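Local structure of Serine/threonine-protein kinase-like protein ACR4 (Arabidopsis thaliana, 7A0J) at residues A[27-32]-A[41-46]; A[91-96]-A[141-146]; A[151-156]-A[179-184]; A[242-247]-A[280-285]; A[251-256]-A[270-275]. The protein acts as a plant receptor kinase that pairs with the CLE40 peptide to control formative cell divisions in meristems, this chain being its extracellular beta-propeller domain. All coordinates share one frame; numbering follows the deposited sequence.

Contact 1 of 5, residues A[27-32]-A[41-46]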
# COMPACT_ATOMS: atom_id res chain seq x y z
N HIS A 27 12.95 10.20 8.74
CA HIS A 27 12.47 9.59 7.47
C HIS A 27 13.37 8.41 7.09
O HIS A 27 13.34 8.00 5.91
CB HIS A 27 12.36 10.66 6.37
CG HIS A 27 11.22 11.60 6.58
ND1 HIS A 27 9.91 11.27 6.28
CD2 HIS A 27 11.19 12.86 7.08
CE1 HIS A 27 9.12 12.28 6.57
NE2 HIS A 27 9.88 13.27 7.06
N LEU A 28 14.11 7.86 8.05
CA LEU A 28 14.87 6.59 7.90
C LEU A 28 13.89 5.42 8.07
O LEU A 28 12.86 5.61 8.76
CB LEU A 28 15.99 6.54 8.95
CG LEU A 28 17.03 7.66 8.86
CD1 LEU A 28 17.98 7.60 10.04
CD2 LEU A 28 17.79 7.59 7.55
N VAL A 29 14.19 4.28 7.47
CA VAL A 29 13.32 3.07 7.50
C VAL A 29 13.95 2.04 8.45
O VAL A 29 15.18 1.89 8.43
CB VAL A 29 13.06 2.49 6.09
CG1 VAL A 29 14.35 2.21 5.33
CG2 VAL A 29 12.20 1.24 6.15
N VAL A 30 13.11 1.38 9.26
CA VAL A 30 13.47 0.21 10.11
C VAL A 30 12.57 -0.95 9.67
O VAL A 30 11.36 -0.70 9.47
CB VAL A 30 13.30 0.53 11.61
CG1 VAL A 30 13.53 -0.69 12.49
CG2 VAL A 30 14.21 1.67 12.04
N CYS A 31 13.14 -2.14 9.51
CA CYS A 31 12.43 -3.37 9.07
C CYS A 31 12.60 -4.47 10.12
O CYS A 31 13.65 -4.49 10.79
CB CYS A 31 12.92 -3.85 7.71
SG CYS A 31 12.64 -2.65 6.38
N TYR A 32 11.59 -5.33 10.25
CA TYR A 32 11.57 -6.53 11.11
C TYR A 32 10.92 -7.68 10.34
O TYR A 32 9.84 -7.45 9.76
CB TYR A 32 10.79 -6.28 12.41
CG TYR A 32 11.24 -5.09 13.21
CD1 TYR A 32 12.36 -5.16 14.02
CD2 TYR A 32 10.53 -3.90 13.18
CE1 TYR A 32 12.77 -4.07 14.77
CE2 TYR A 32 10.93 -2.80 13.93
CZ TYR A 32 12.05 -2.89 14.73
OH TYR A 32 12.45 -1.82 15.47
N GLY A 41 19.23 -5.89 3.70
CA GLY A 41 19.28 -4.97 2.54
C GLY A 41 18.70 -3.60 2.85
O GLY A 41 18.83 -2.70 1.99
N THR A 42 18.09 -3.41 4.03
CA THR A 42 17.43 -2.14 4.43
C THR A 42 18.47 -1.02 4.46
O THR A 42 19.47 -1.12 5.17
CB THR A 42 16.73 -2.26 5.79
OG1 THR A 42 15.78 -3.32 5.72
CG2 THR A 42 16.02 -0.98 6.19
N PRO A 43 18.28 0.07 3.68
CA PRO A 43 19.17 1.23 3.75
C PRO A 43 19.13 1.88 5.13
O PRO A 43 18.04 2.15 5.62
CB PRO A 43 18.63 2.19 2.68
CG PRO A 43 17.74 1.34 1.79
CD PRO A 43 17.21 0.25 2.69
N GLY A 44 20.30 2.10 5.74
CA GLY A 44 20.44 2.70 7.08
C GLY A 44 20.43 4.22 7.04
O GLY A 44 20.17 4.83 8.10
N HIS A 45 20.69 4.81 5.86
CA HIS A 45 20.97 6.26 5.69
C HIS A 45 20.06 6.92 4.64
O HIS A 45 19.92 8.15 4.70
CB HIS A 45 22.46 6.47 5.37
CG HIS A 45 23.37 5.84 6.37
ND1 HIS A 45 23.81 6.51 7.50
CD2 HIS A 45 23.94 4.61 6.42
CE1 HIS A 45 24.60 5.72 8.20
NE2 HIS A 45 24.70 4.55 7.55
N LEU A 46 19.48 6.15 3.70
CA LEU A 46 18.55 6.69 2.67
C LEU A 46 17.23 7.07 3.34
O LEU A 46 16.68 6.23 4.09
CB LEU A 46 18.32 5.66 1.56
CG LEU A 46 19.50 5.37 0.64
CD1 LEU A 46 19.09 4.41 -0.47
CD2 LEU A 46 20.07 6.65 0.04
O HOH W 1 16.63 4.41 6.14
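Thr42 faces Cys31 and Val29 with its two branches divided between them: OG1 stands anti to the carbonyl carbon (chi1 -57°), while CG2 is anti to the backbone N. Val29 answers with CG1, set between its own backbone N and carbonyl carbon (chi1 54°), and this methyl meets Thr42 CG2 at 3.7 Å, the two side chains crossing obliquely. The beta-branched pair fits the place because each can offer a methyl without a long arm. Cys31 SG lies 3.3 Å from Thr42 OG1, a van der Waals approach; the hydroxyl is hydrogen-bonded instead to Ile38 O and Leu39 O, carbonyls of helix 36-41. Further along, Leu28 rests CD2 on the carbonyl oxygens of Gly44 and His45, 3.6 Å from His45 O. In place of direct pairing, polar backbone groups of the two segments are bridged by one water, which accepts from Val29 N at 2.8 Å and donates to Pro43 O and to Leu46 O, both at 2.7 Å. In the first repeat of the propeller, the contact thus holds strand 29-33, tied to strand 17-21 by the Cys31–Cys19 disulfide, against the loop that runs from helix 36-41 to strand 48-53, with Trp71 of strand 68-72 packing on both Val29 and Pro43, and Tyr69 on Pro43.

Contact 2 of 5, residues A[91-96]-A[141-146]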
# COMPACT_ATOMS: atom_id res chain seq x y z
N TYR A 91 8.63 11.24 -8.80
CA TYR A 91 7.36 10.52 -8.54
C TYR A 91 6.72 11.06 -7.26
O TYR A 91 7.46 11.45 -6.33
CB TYR A 91 7.62 9.01 -8.49
CG TYR A 91 8.02 8.42 -9.82
CD1 TYR A 91 9.33 8.49 -10.27
CD2 TYR A 91 7.08 7.84 -10.66
CE1 TYR A 91 9.70 7.97 -11.50
CE2 TYR A 91 7.43 7.31 -11.89
CZ TYR A 91 8.75 7.38 -12.31
OH TYR A 91 9.11 6.87 -13.53
N LEU A 92 5.39 11.09 -7.22
CA LEU A 92 4.58 11.58 -6.07
C LEU A 92 4.23 10.41 -5.15
O LEU A 92 4.19 10.62 -3.92
CB LEU A 92 3.31 12.25 -6.61
CG LEU A 92 3.53 13.46 -7.52
CD1 LEU A 92 2.21 13.95 -8.10
CD2 LEU A 92 4.24 14.58 -6.78
N GLU A 93 3.96 9.23 -5.73
CA GLU A 93 3.52 8.01 -5.00
C GLU A 93 4.12 6.76 -5.65
O GLU A 93 4.47 6.82 -6.84
CB GLU A 93 2.00 7.89 -5.01
CG GLU A 93 1.28 9.07 -4.39
CD GLU A 93 -0.23 8.91 -4.31
OE1 GLU A 93 -0.70 7.76 -4.24
OE2 GLU A 93 -0.93 9.94 -4.32
N VAL A 94 4.22 5.68 -4.87
CA VAL A 94 4.56 4.31 -5.34
C VAL A 94 3.58 3.34 -4.67
O VAL A 94 3.26 3.54 -3.49
CB VAL A 94 6.03 3.94 -5.04
CG1 VAL A 94 6.99 4.76 -5.88
CG2 VAL A 94 6.37 4.06 -3.57
N SER A 95 3.11 2.34 -5.42
CA SER A 95 2.26 1.23 -4.92
C SER A 95 2.79 -0.10 -5.47
O SER A 95 2.95 -0.20 -6.70
CB SER A 95 0.81 1.44 -5.28
OG SER A 95 0.65 1.51 -6.69
N ALA A 96 3.06 -1.06 -4.58
CA ALA A 96 3.62 -2.39 -4.90
C ALA A 96 2.52 -3.45 -4.77
O ALA A 96 1.91 -3.54 -3.68
CB ALA A 96 4.78 -2.69 -3.99
N HIS A 141 -4.51 10.36 -7.90
CA HIS A 141 -3.71 10.25 -6.65
C HIS A 141 -4.13 8.98 -5.90
O HIS A 141 -5.01 8.26 -6.42
CB HIS A 141 -3.85 11.52 -5.80
CG HIS A 141 -5.22 11.75 -5.28
ND1 HIS A 141 -5.61 11.36 -4.01
CD2 HIS A 141 -6.31 12.34 -5.84
CE1 HIS A 141 -6.87 11.70 -3.81
NE2 HIS A 141 -7.32 12.29 -4.92
N SER A 142 -3.53 8.73 -4.74
CA SER A 142 -3.84 7.59 -3.84
C SER A 142 -3.74 6.26 -4.60
O SER A 142 -4.71 5.48 -4.58
CB SER A 142 -5.20 7.77 -3.21
OG SER A 142 -5.27 9.01 -2.51
N LEU A 143 -2.60 6.01 -5.26
CA LEU A 143 -2.27 4.72 -5.91
C LEU A 143 -2.41 3.59 -4.88
O LEU A 143 -2.00 3.79 -3.72
CB LEU A 143 -0.85 4.76 -6.48
CG LEU A 143 -0.73 5.04 -7.97
CD1 LEU A 143 -1.39 6.36 -8.35
CD2 LEU A 143 0.73 5.04 -8.41
N SER A 144 -2.98 2.45 -5.30
CA SER A 144 -3.14 1.23 -4.47
C SER A 144 -3.07 -0.00 -5.38
O SER A 144 -3.82 -0.04 -6.38
CB SER A 144 -4.41 1.26 -3.67
OG SER A 144 -4.28 0.50 -2.48
N ALA A 145 -2.21 -0.96 -5.04
CA ALA A 145 -1.85 -2.12 -5.89
C ALA A 145 -2.57 -3.38 -5.40
O ALA A 145 -2.55 -3.65 -4.18
CB ALA A 145 -0.36 -2.31 -5.88
N GLY A 146 -3.20 -4.12 -6.33
CA GLY A 146 -3.68 -5.49 -6.13
C GLY A 146 -2.68 -6.51 -6.65
O GLY A 146 -1.56 -6.10 -6.99
O HOH W 2 -0.39 5.63 -2.60
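Glu93 reaches across to Ser142 and Leu143, joining two strands that lie next to each other around the centre of a beta-propeller. Strands 93-96 and 141-145 belong to neighbouring blades and run nearly parallel, at 15° with their axes 5.4 Å apart, yet the hydrogen bonds between them run through the Glu93 carboxylate and a water rather than from backbone to backbone. The glutamate, extended beyond CG, presents its carboxylate to two successive N-H groups like a fork. Ser142 N gives to the syn lone pair of OE2 at 2.9 Å, and Leu143 N gives to OE1 at 2.8 Å, meeting it on the syn side but 25° out of the carboxylate plane. A glutamate suits the place: it has two acceptors and enough length to span the gap. Water donates both to Glu93 OE1 and to Leu143 O, so OE1 is gripped twice. His141 lies alongside Glu93 and points the same way, its ring plane 66° from the carboxylate, while its ND1 is hydrogen-bonded to Ser142 OG. An alanine in place of Glu93 would probably leave the N-H groups of Ser142 and Leu143 without their acceptors and deprive the bridging water of one partner. Towards the other end the residues become small. Ser95 OG, bonded to Asn150 ND2 of strand 150-154, rests 3.6 Å from Leu143 CB. Beyond it the strands close up on a single methyl, with Ala145 CB pressed to 3.3 Å from Ala96 C and 3.4 Å from Ala96 O.

Contact 3 of 5, residues A[151-156]-A[179-184]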
# COMPACT_ATOMS: atom_id res chain seq x y z
N CYS A 151 -5.00 0.49 -8.75
CA CYS A 151 -6.11 1.48 -8.69
C CYS A 151 -5.57 2.85 -8.27
O CYS A 151 -4.39 2.93 -7.86
CB CYS A 151 -7.20 1.04 -7.72
SG CYS A 151 -7.99 -0.51 -8.20
N ALA A 152 -6.41 3.88 -8.38
CA ALA A 152 -6.13 5.28 -7.99
C ALA A 152 -7.45 6.05 -7.92
O ALA A 152 -8.44 5.59 -8.53
CB ALA A 152 -5.17 5.91 -8.96
N LEU A 153 -7.46 7.17 -7.20
CA LEU A 153 -8.63 8.08 -7.08
C LEU A 153 -8.45 9.26 -8.04
O LEU A 153 -7.34 9.80 -8.11
CB LEU A 153 -8.76 8.57 -5.63
CG LEU A 153 -9.16 7.51 -4.61
CD1 LEU A 153 -9.19 8.09 -3.21
CD2 LEU A 153 -10.52 6.90 -4.96
N SER A 154 -9.52 9.62 -8.75
CA SER A 154 -9.61 10.83 -9.60
C SER A 154 -9.55 12.07 -8.70
O SER A 154 -10.36 12.15 -7.75
CB SER A 154 -10.86 10.82 -10.44
OG SER A 154 -11.02 12.04 -11.15
N SER A 155 -8.61 12.98 -8.97
CA SER A 155 -8.40 14.25 -8.21
C SER A 155 -9.61 15.17 -8.39
O SER A 155 -9.89 15.96 -7.46
CB SER A 155 -7.12 14.92 -8.64
OG SER A 155 -6.97 16.18 -7.99
N LYS A 156 -10.30 15.07 -9.53
CA LYS A 156 -11.42 15.97 -9.93
C LYS A 156 -12.70 15.60 -9.18
O LYS A 156 -13.30 16.51 -8.57
CB LYS A 156 -11.64 15.88 -11.45
N LYS A 179 -19.81 7.15 -6.79
CA LYS A 179 -19.20 6.74 -5.49
C LYS A 179 -17.94 7.57 -5.24
O LYS A 179 -16.95 7.39 -5.99
CB LYS A 179 -18.89 5.24 -5.48
CG LYS A 179 -20.10 4.33 -5.52
CD LYS A 179 -20.90 4.32 -4.23
CE LYS A 179 -22.20 3.55 -4.35
NZ LYS A 179 -23.24 4.34 -5.05
N LYS A 180 -17.98 8.45 -4.23
CA LYS A 180 -16.88 9.37 -3.85
C LYS A 180 -16.10 8.76 -2.68
O LYS A 180 -16.75 8.39 -1.68
CB LYS A 180 -17.44 10.75 -3.49
CG LYS A 180 -18.28 11.41 -4.58
CD LYS A 180 -17.46 11.87 -5.77
CE LYS A 180 -18.30 12.29 -6.96
NZ LYS A 180 -18.37 11.22 -7.99
N PHE A 181 -14.78 8.68 -2.80
CA PHE A 181 -13.85 8.05 -1.82
C PHE A 181 -12.81 9.07 -1.36
O PHE A 181 -12.35 9.88 -2.19
CB PHE A 181 -13.19 6.83 -2.46
CG PHE A 181 -14.13 5.69 -2.76
CD1 PHE A 181 -14.69 4.94 -1.73
CD2 PHE A 181 -14.52 5.41 -4.06
CE1 PHE A 181 -15.57 3.91 -2.00
CE2 PHE A 181 -15.41 4.38 -4.33
CZ PHE A 181 -15.93 3.63 -3.30
N GLN A 182 -12.47 9.05 -0.07
CA GLN A 182 -11.37 9.86 0.53
C GLN A 182 -10.12 8.98 0.69
O GLN A 182 -9.02 9.55 0.75
CB GLN A 182 -11.81 10.49 1.86
CG GLN A 182 -12.19 9.50 2.95
CD GLN A 182 -12.73 10.21 4.17
OE1 GLN A 182 -13.89 10.05 4.54
NE2 GLN A 182 -11.89 11.01 4.80
N LYS A 183 -10.29 7.66 0.76
CA LYS A 183 -9.18 6.67 0.83
C LYS A 183 -9.60 5.36 0.16
O LYS A 183 -10.80 5.03 0.21
CB LYS A 183 -8.78 6.43 2.29
CG LYS A 183 -8.22 7.64 3.02
CD LYS A 183 -7.59 7.33 4.36
CE LYS A 183 -6.98 8.55 5.01
NZ LYS A 183 -6.59 8.28 6.42
N ILE A 184 -8.65 4.67 -0.48
CA ILE A 184 -8.83 3.29 -1.03
C ILE A 184 -7.67 2.41 -0.56
O ILE A 184 -6.57 2.95 -0.28
CB ILE A 184 -8.97 3.29 -2.56
CG1 ILE A 184 -7.78 3.96 -3.25
CG2 ILE A 184 -10.29 3.91 -2.99
CD1 ILE A 184 -7.58 3.53 -4.69
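Leu153 and Ile184 slide past each other in opposite directions, bringing Leu153 CD2 to 3.6 Å from Ile184 CG2. The same leucine methyl touches Phe181 CB at 3.7 Å, the two side chains crossing at about a right angle, while CD1 turns to the backbone and lies 3.8 Å from Phe181 O. Leucine suits the spot because its forked end can fill the angle between two neighbours. Ile184 sets CG1 between its backbone N and carbonyl carbon (chi1 56°), and its CD1 lies 3.9 Å from Cys151 CB. The side-chain pairs here are apolar, and they join adjacent blades of the propeller: strand 150-154, second in the fourth repeat, packs on strand 181-186, which opens the fifth. A classic beta bulge at Gln182 and Lys183, both facing Ile194, interrupts the latter strand between Phe181 and Ile184, the two residues whose CB atoms point toward strand 150-154. Farther out, the Phe181 ring meets that of Trp205, with their planes at about 30°, and touches Leu195 and Leu203 of its own blade. On the other side Cys151 is fixed by its disulfide to Cys162, and Val191 packs against it.

Contact 4 of 5, residues A[242-247]-A[280-285]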
# COMPACT_ATOMS: atom_id res chain seq x y z
N TYR A 242 -8.93 -10.86 2.32
CA TYR A 242 -9.52 -10.17 3.50
C TYR A 242 -9.16 -8.68 3.47
O TYR A 242 -8.26 -8.28 2.70
CB TYR A 242 -9.03 -10.81 4.80
CG TYR A 242 -7.61 -10.45 5.17
CD1 TYR A 242 -6.55 -11.27 4.80
CD2 TYR A 242 -7.31 -9.29 5.85
CE1 TYR A 242 -5.24 -10.94 5.11
CE2 TYR A 242 -6.01 -8.94 6.17
CZ TYR A 242 -4.97 -9.77 5.80
OH TYR A 242 -3.69 -9.44 6.11
N ALA A 243 -9.84 -7.89 4.30
CA ALA A 243 -9.52 -6.47 4.59
C ALA A 243 -9.56 -6.25 6.10
O ALA A 243 -10.23 -7.04 6.80
CB ALA A 243 -10.48 -5.56 3.86
N CYS A 244 -8.85 -5.23 6.59
CA CYS A 244 -8.88 -4.76 8.00
C CYS A 244 -8.98 -3.24 8.00
O CYS A 244 -8.56 -2.61 7.02
CB CYS A 244 -7.64 -5.20 8.77
SG CYS A 244 -7.42 -6.99 8.86
N GLY A 245 -9.54 -2.67 9.08
CA GLY A 245 -9.70 -1.22 9.25
C GLY A 245 -9.59 -0.82 10.71
O GLY A 245 -9.70 -1.70 11.58
N ILE A 246 -9.34 0.47 10.95
CA ILE A 246 -9.36 1.11 12.29
C ILE A 246 -10.66 1.90 12.42
O ILE A 246 -10.89 2.79 11.58
CB ILE A 246 -8.11 2.00 12.48
CG1 ILE A 246 -6.82 1.17 12.39
CG2 ILE A 246 -8.18 2.78 13.78
CD1 ILE A 246 -5.55 1.99 12.40
N LYS A 247 -11.50 1.56 13.41
CA LYS A 247 -12.76 2.28 13.73
C LYS A 247 -12.41 3.66 14.29
O LYS A 247 -11.50 3.74 15.12
CB LYS A 247 -13.61 1.49 14.73
CG LYS A 247 -14.11 0.14 14.24
CD LYS A 247 -14.95 -0.58 15.27
CE LYS A 247 -15.44 -1.94 14.81
NZ LYS A 247 -16.36 -2.55 15.80
N TYR A 280 -1.40 -12.75 3.96
CA TYR A 280 -2.15 -13.59 4.94
C TYR A 280 -1.88 -13.14 6.39
O TYR A 280 -2.02 -13.97 7.30
CB TYR A 280 -1.80 -15.06 4.76
CG TYR A 280 -2.05 -15.60 3.38
CD1 TYR A 280 -3.34 -15.72 2.89
CD2 TYR A 280 -1.00 -15.97 2.55
CE1 TYR A 280 -3.59 -16.21 1.61
CE2 TYR A 280 -1.23 -16.46 1.27
CZ TYR A 280 -2.53 -16.58 0.80
OH TYR A 280 -2.76 -17.06 -0.45
N PHE A 281 -1.53 -11.86 6.60
CA PHE A 281 -1.30 -11.29 7.95
C PHE A 281 -1.33 -9.76 7.89
O PHE A 281 -0.97 -9.17 6.85
CB PHE A 281 0.03 -11.80 8.53
CG PHE A 281 1.24 -11.43 7.71
CD1 PHE A 281 1.60 -12.19 6.60
CD2 PHE A 281 2.01 -10.33 8.03
CE1 PHE A 281 2.70 -11.85 5.84
CE2 PHE A 281 3.11 -9.99 7.27
CZ PHE A 281 3.46 -10.75 6.18
N THR A 282 -1.74 -9.15 9.01
CA THR A 282 -1.86 -7.68 9.21
C THR A 282 -1.00 -7.29 10.40
O THR A 282 -0.92 -8.08 11.37
CB THR A 282 -3.33 -7.28 9.40
OG1 THR A 282 -4.02 -7.64 8.21
CG2 THR A 282 -3.52 -5.81 9.69
N CYS A 283 -0.37 -6.11 10.34
CA CYS A 283 0.40 -5.49 11.44
C CYS A 283 -0.19 -4.11 11.76
O CYS A 283 -0.57 -3.40 10.81
CB CYS A 283 1.87 -5.37 11.09
SG CYS A 283 2.64 -6.97 10.71
N GLY A 284 -0.29 -3.77 13.04
CA GLY A 284 -0.70 -2.45 13.54
C GLY A 284 0.39 -1.82 14.38
O GLY A 284 1.17 -2.57 14.99
N VAL A 285 0.44 -0.48 14.42
CA VAL A 285 1.41 0.31 15.23
C VAL A 285 0.64 1.07 16.31
O VAL A 285 -0.38 1.71 15.97
CB VAL A 285 2.27 1.24 14.36
CG1 VAL A 285 3.34 0.47 13.60
CG2 VAL A 285 1.45 2.09 13.40
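Tyr242 and Thr282 share the one hydrogen bond between these segments: Tyr242 OH lies 2.8 Å from Thr282 OG1, and either hydroxyl could be the donor. The ring is sent across by a chi1 of 75°, which places CG between the backbone N and the carbonyl carbon, and the threonine brings OG1 to it from a chi1 of -62°, anti to the carbonyl carbon. A tyrosine suits the place because its flat ring spans the distance between two strands whose axes are 8.8 Å apart and still carries a polar group at its end; a threonine suits the other side as a short hydroxyl in a buried setting. A phenylalanine at Tyr242 would probably keep the ring packed but leave the buried Thr282 OG1 without its hydroxyl partner across the contact.

Other contacts are non-bonded. Thr282 OG1 lies at the edge of the tyrosine ring, near its plane and 3.1 Å from Tyr242 CE2, and on the other edge Tyr242 CE1 comes to 4.1 Å from Tyr280 CA. Cys244 SG adds a softer neighbour, 3.5 Å from Thr282 OG1. Around them, Ala277 and Leu298 touch the tyrosine, and Leu275 touches Cys244.

Covalent bonds hold each side within its own blade, through Cys244–Cys255 and Cys283–Cys295. The two strands point almost the same way, at 13°, as the middle strands of successive blades, and such face-to-face stacking of sheets around a central axis is the hallmark of a beta-propeller.

Contact 5 of 5, residues A[251-256]-A[270-275]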
# COMPACT_ATOMS: atom_id res chain seq x y z
N HIS A 251 -10.54 3.50 17.83
CA HIS A 251 -9.26 3.17 17.14
C HIS A 251 -8.98 1.66 17.19
O HIS A 251 -7.81 1.26 17.02
CB HIS A 251 -8.09 3.98 17.74
CG HIS A 251 -7.90 5.32 17.11
ND1 HIS A 251 -6.82 5.60 16.30
CD2 HIS A 251 -8.65 6.44 17.16
CE1 HIS A 251 -6.90 6.85 15.89
NE2 HIS A 251 -8.02 7.39 16.40
N SER A 252 -10.02 0.83 17.38
CA SER A 252 -9.91 -0.65 17.48
C SER A 252 -9.84 -1.24 16.06
O SER A 252 -10.56 -0.75 15.17
CB SER A 252 -11.04 -1.24 18.27
OG SER A 252 -12.27 -1.15 17.57
N ALA A 253 -8.98 -2.25 15.87
CA ALA A 253 -8.83 -3.01 14.61
C ALA A 253 -10.04 -3.93 14.43
O ALA A 253 -10.47 -4.55 15.43
CB ALA A 253 -7.54 -3.79 14.62
N VAL A 254 -10.58 -3.99 13.21
CA VAL A 254 -11.63 -4.97 12.79
C VAL A 254 -11.25 -5.49 11.41
O VAL A 254 -10.84 -4.67 10.56
CB VAL A 254 -13.04 -4.33 12.81
CG1 VAL A 254 -13.12 -3.06 11.99
CG2 VAL A 254 -14.11 -5.32 12.38
N CYS A 255 -11.35 -6.81 11.20
CA CYS A 255 -11.03 -7.50 9.93
C CYS A 255 -12.25 -8.31 9.46
O CYS A 255 -13.06 -8.71 10.31
CB CYS A 255 -9.82 -8.42 10.08
SG CYS A 255 -8.32 -7.54 10.60
N TRP A 256 -12.35 -8.52 8.14
CA TRP A 256 -13.47 -9.24 7.48
C TRP A 256 -12.99 -9.79 6.13
O TRP A 256 -12.00 -9.26 5.60
CB TRP A 256 -14.68 -8.31 7.32
CG TRP A 256 -14.43 -7.17 6.39
CD1 TRP A 256 -14.72 -7.12 5.06
CD2 TRP A 256 -13.83 -5.90 6.71
NE1 TRP A 256 -14.34 -5.91 4.53
CE2 TRP A 256 -13.80 -5.14 5.52
CE3 TRP A 256 -13.33 -5.33 7.89
CZ2 TRP A 256 -13.28 -3.85 5.48
CZ3 TRP A 256 -12.81 -4.05 7.84
CH2 TRP A 256 -12.79 -3.32 6.65
N ILE A 270 -6.86 -3.26 21.79
CA ILE A 270 -5.73 -2.37 21.36
C ILE A 270 -6.29 -1.20 20.55
O ILE A 270 -7.27 -1.40 19.81
CB ILE A 270 -4.68 -3.16 20.55
CG1 ILE A 270 -4.24 -4.44 21.26
CG2 ILE A 270 -3.50 -2.26 20.21
CD1 ILE A 270 -3.40 -5.35 20.41
N GLY A 271 -5.67 -0.02 20.68
CA GLY A 271 -5.92 1.15 19.83
C GLY A 271 -4.71 1.49 18.97
O GLY A 271 -3.76 2.11 19.49
N PHE A 272 -4.73 1.07 17.70
CA PHE A 272 -3.69 1.36 16.68
C PHE A 272 -3.96 2.73 16.06
O PHE A 272 -5.13 3.15 16.01
CB PHE A 272 -3.68 0.29 15.59
CG PHE A 272 -3.43 -1.12 16.07
CD1 PHE A 272 -2.17 -1.51 16.50
CD2 PHE A 272 -4.45 -2.06 16.06
CE1 PHE A 272 -1.94 -2.81 16.93
CE2 PHE A 272 -4.21 -3.36 16.49
CZ PHE A 272 -2.96 -3.73 16.93
N TYR A 273 -2.90 3.41 15.59
CA TYR A 273 -3.00 4.68 14.82
C TYR A 273 -2.82 4.41 13.32
O TYR A 273 -3.10 5.33 12.53
CB TYR A 273 -2.01 5.73 15.37
CG TYR A 273 -0.57 5.58 14.94
CD1 TYR A 273 -0.14 6.00 13.69
CD2 TYR A 273 0.38 5.07 15.81
CE1 TYR A 273 1.18 5.89 13.30
CE2 TYR A 273 1.71 4.95 15.44
CZ TYR A 273 2.12 5.36 14.18
OH TYR A 273 3.43 5.25 13.81
N ASP A 274 -2.40 3.20 12.94
CA ASP A 274 -2.25 2.80 11.51
C ASP A 274 -2.14 1.27 11.39
O ASP A 274 -1.74 0.62 12.38
CB ASP A 274 -1.05 3.49 10.87
CG ASP A 274 -1.18 3.69 9.37
OD1 ASP A 274 -2.16 3.18 8.78
OD2 ASP A 274 -0.30 4.37 8.80
N LEU A 275 -2.48 0.73 10.22
CA LEU A 275 -2.38 -0.72 9.87
C LEU A 275 -1.59 -0.88 8.57
O LEU A 275 -1.55 0.08 7.77
CB LEU A 275 -3.78 -1.32 9.70
CG LEU A 275 -4.64 -1.41 10.96
CD1 LEU A 275 -5.98 -2.06 10.63
CD2 LEU A 275 -3.94 -2.18 12.06
O HOH W 3 -7.65 -3.26 18.04
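His251 and Gly271 bring their CA atoms to 4.7 Å where a hairpin turn meets a connecting segment, and there Phe272 N gives a weak hydrogen bond to His251 O at 3.2 Å, helped by a C-H...O contact from Gly271 CA to the same oxygen. In the propeller this joins the sixth repeat to the seventh: the turn leads into strand 253-257, one edge strand of its sheet, and residues 270-273 carry the chain to strand 274-277, the first of the next. The histidine returns a stronger bond. Its ND1 donates to Phe272 O at 3.0 Å with an N-H...O angle of 156°, the oxygen lying at the edge of the imidazole and almost in its plane. An imidazole suits this position, since its ring nitrogen is near enough to the backbone to grip the neighbouring carbonyl, and with the weak bond it ties both the N-H and the C=O of Phe272 to one residue.

Phe272 supplies the apolar half of the contact through its ring. CG is anti to the carbonyl carbon (chi1 -59°), and the edge of its ring meets Ala253, whose CB lies 3.8 Å from Phe272 CD2; alanine is small enough to sit against that rim. Ile270 CG2 covers part of one ring face, off toward the rim, and Leu286 and Val294 touch the phenylalanine from the seventh repeat. A water links the two backbones, accepting from Ala253 N at 2.7 Å and donating to Ile270 O at 2.6 Å.

The five contacts are spread around the propeller, with contacts 1 and 3 on opposite sides of its centre, about 30 Å between centres. Contact 2, nearest the middle, adjoins contact 3, about 12 Å away between centres: strands 139-145 and 150-154 are neighbours in one sheet, with a probable hydrogen bond from Cys151 N to Ser144 O at 2.7 Å. Contacts 4 and 5 are the tightest pair, about 6 Å between centres, and together bind the sixth and seventh repeats; the Cys244–Cys255 disulfide runs from one to the other, and Phe272 packs against Gly284. Contact 1 comes within about 7 Å of contact 4 by nearest atoms without touching. Ethanediol molecules, probably from the crystallisation liquor, lie near Pro43 and Tyr242.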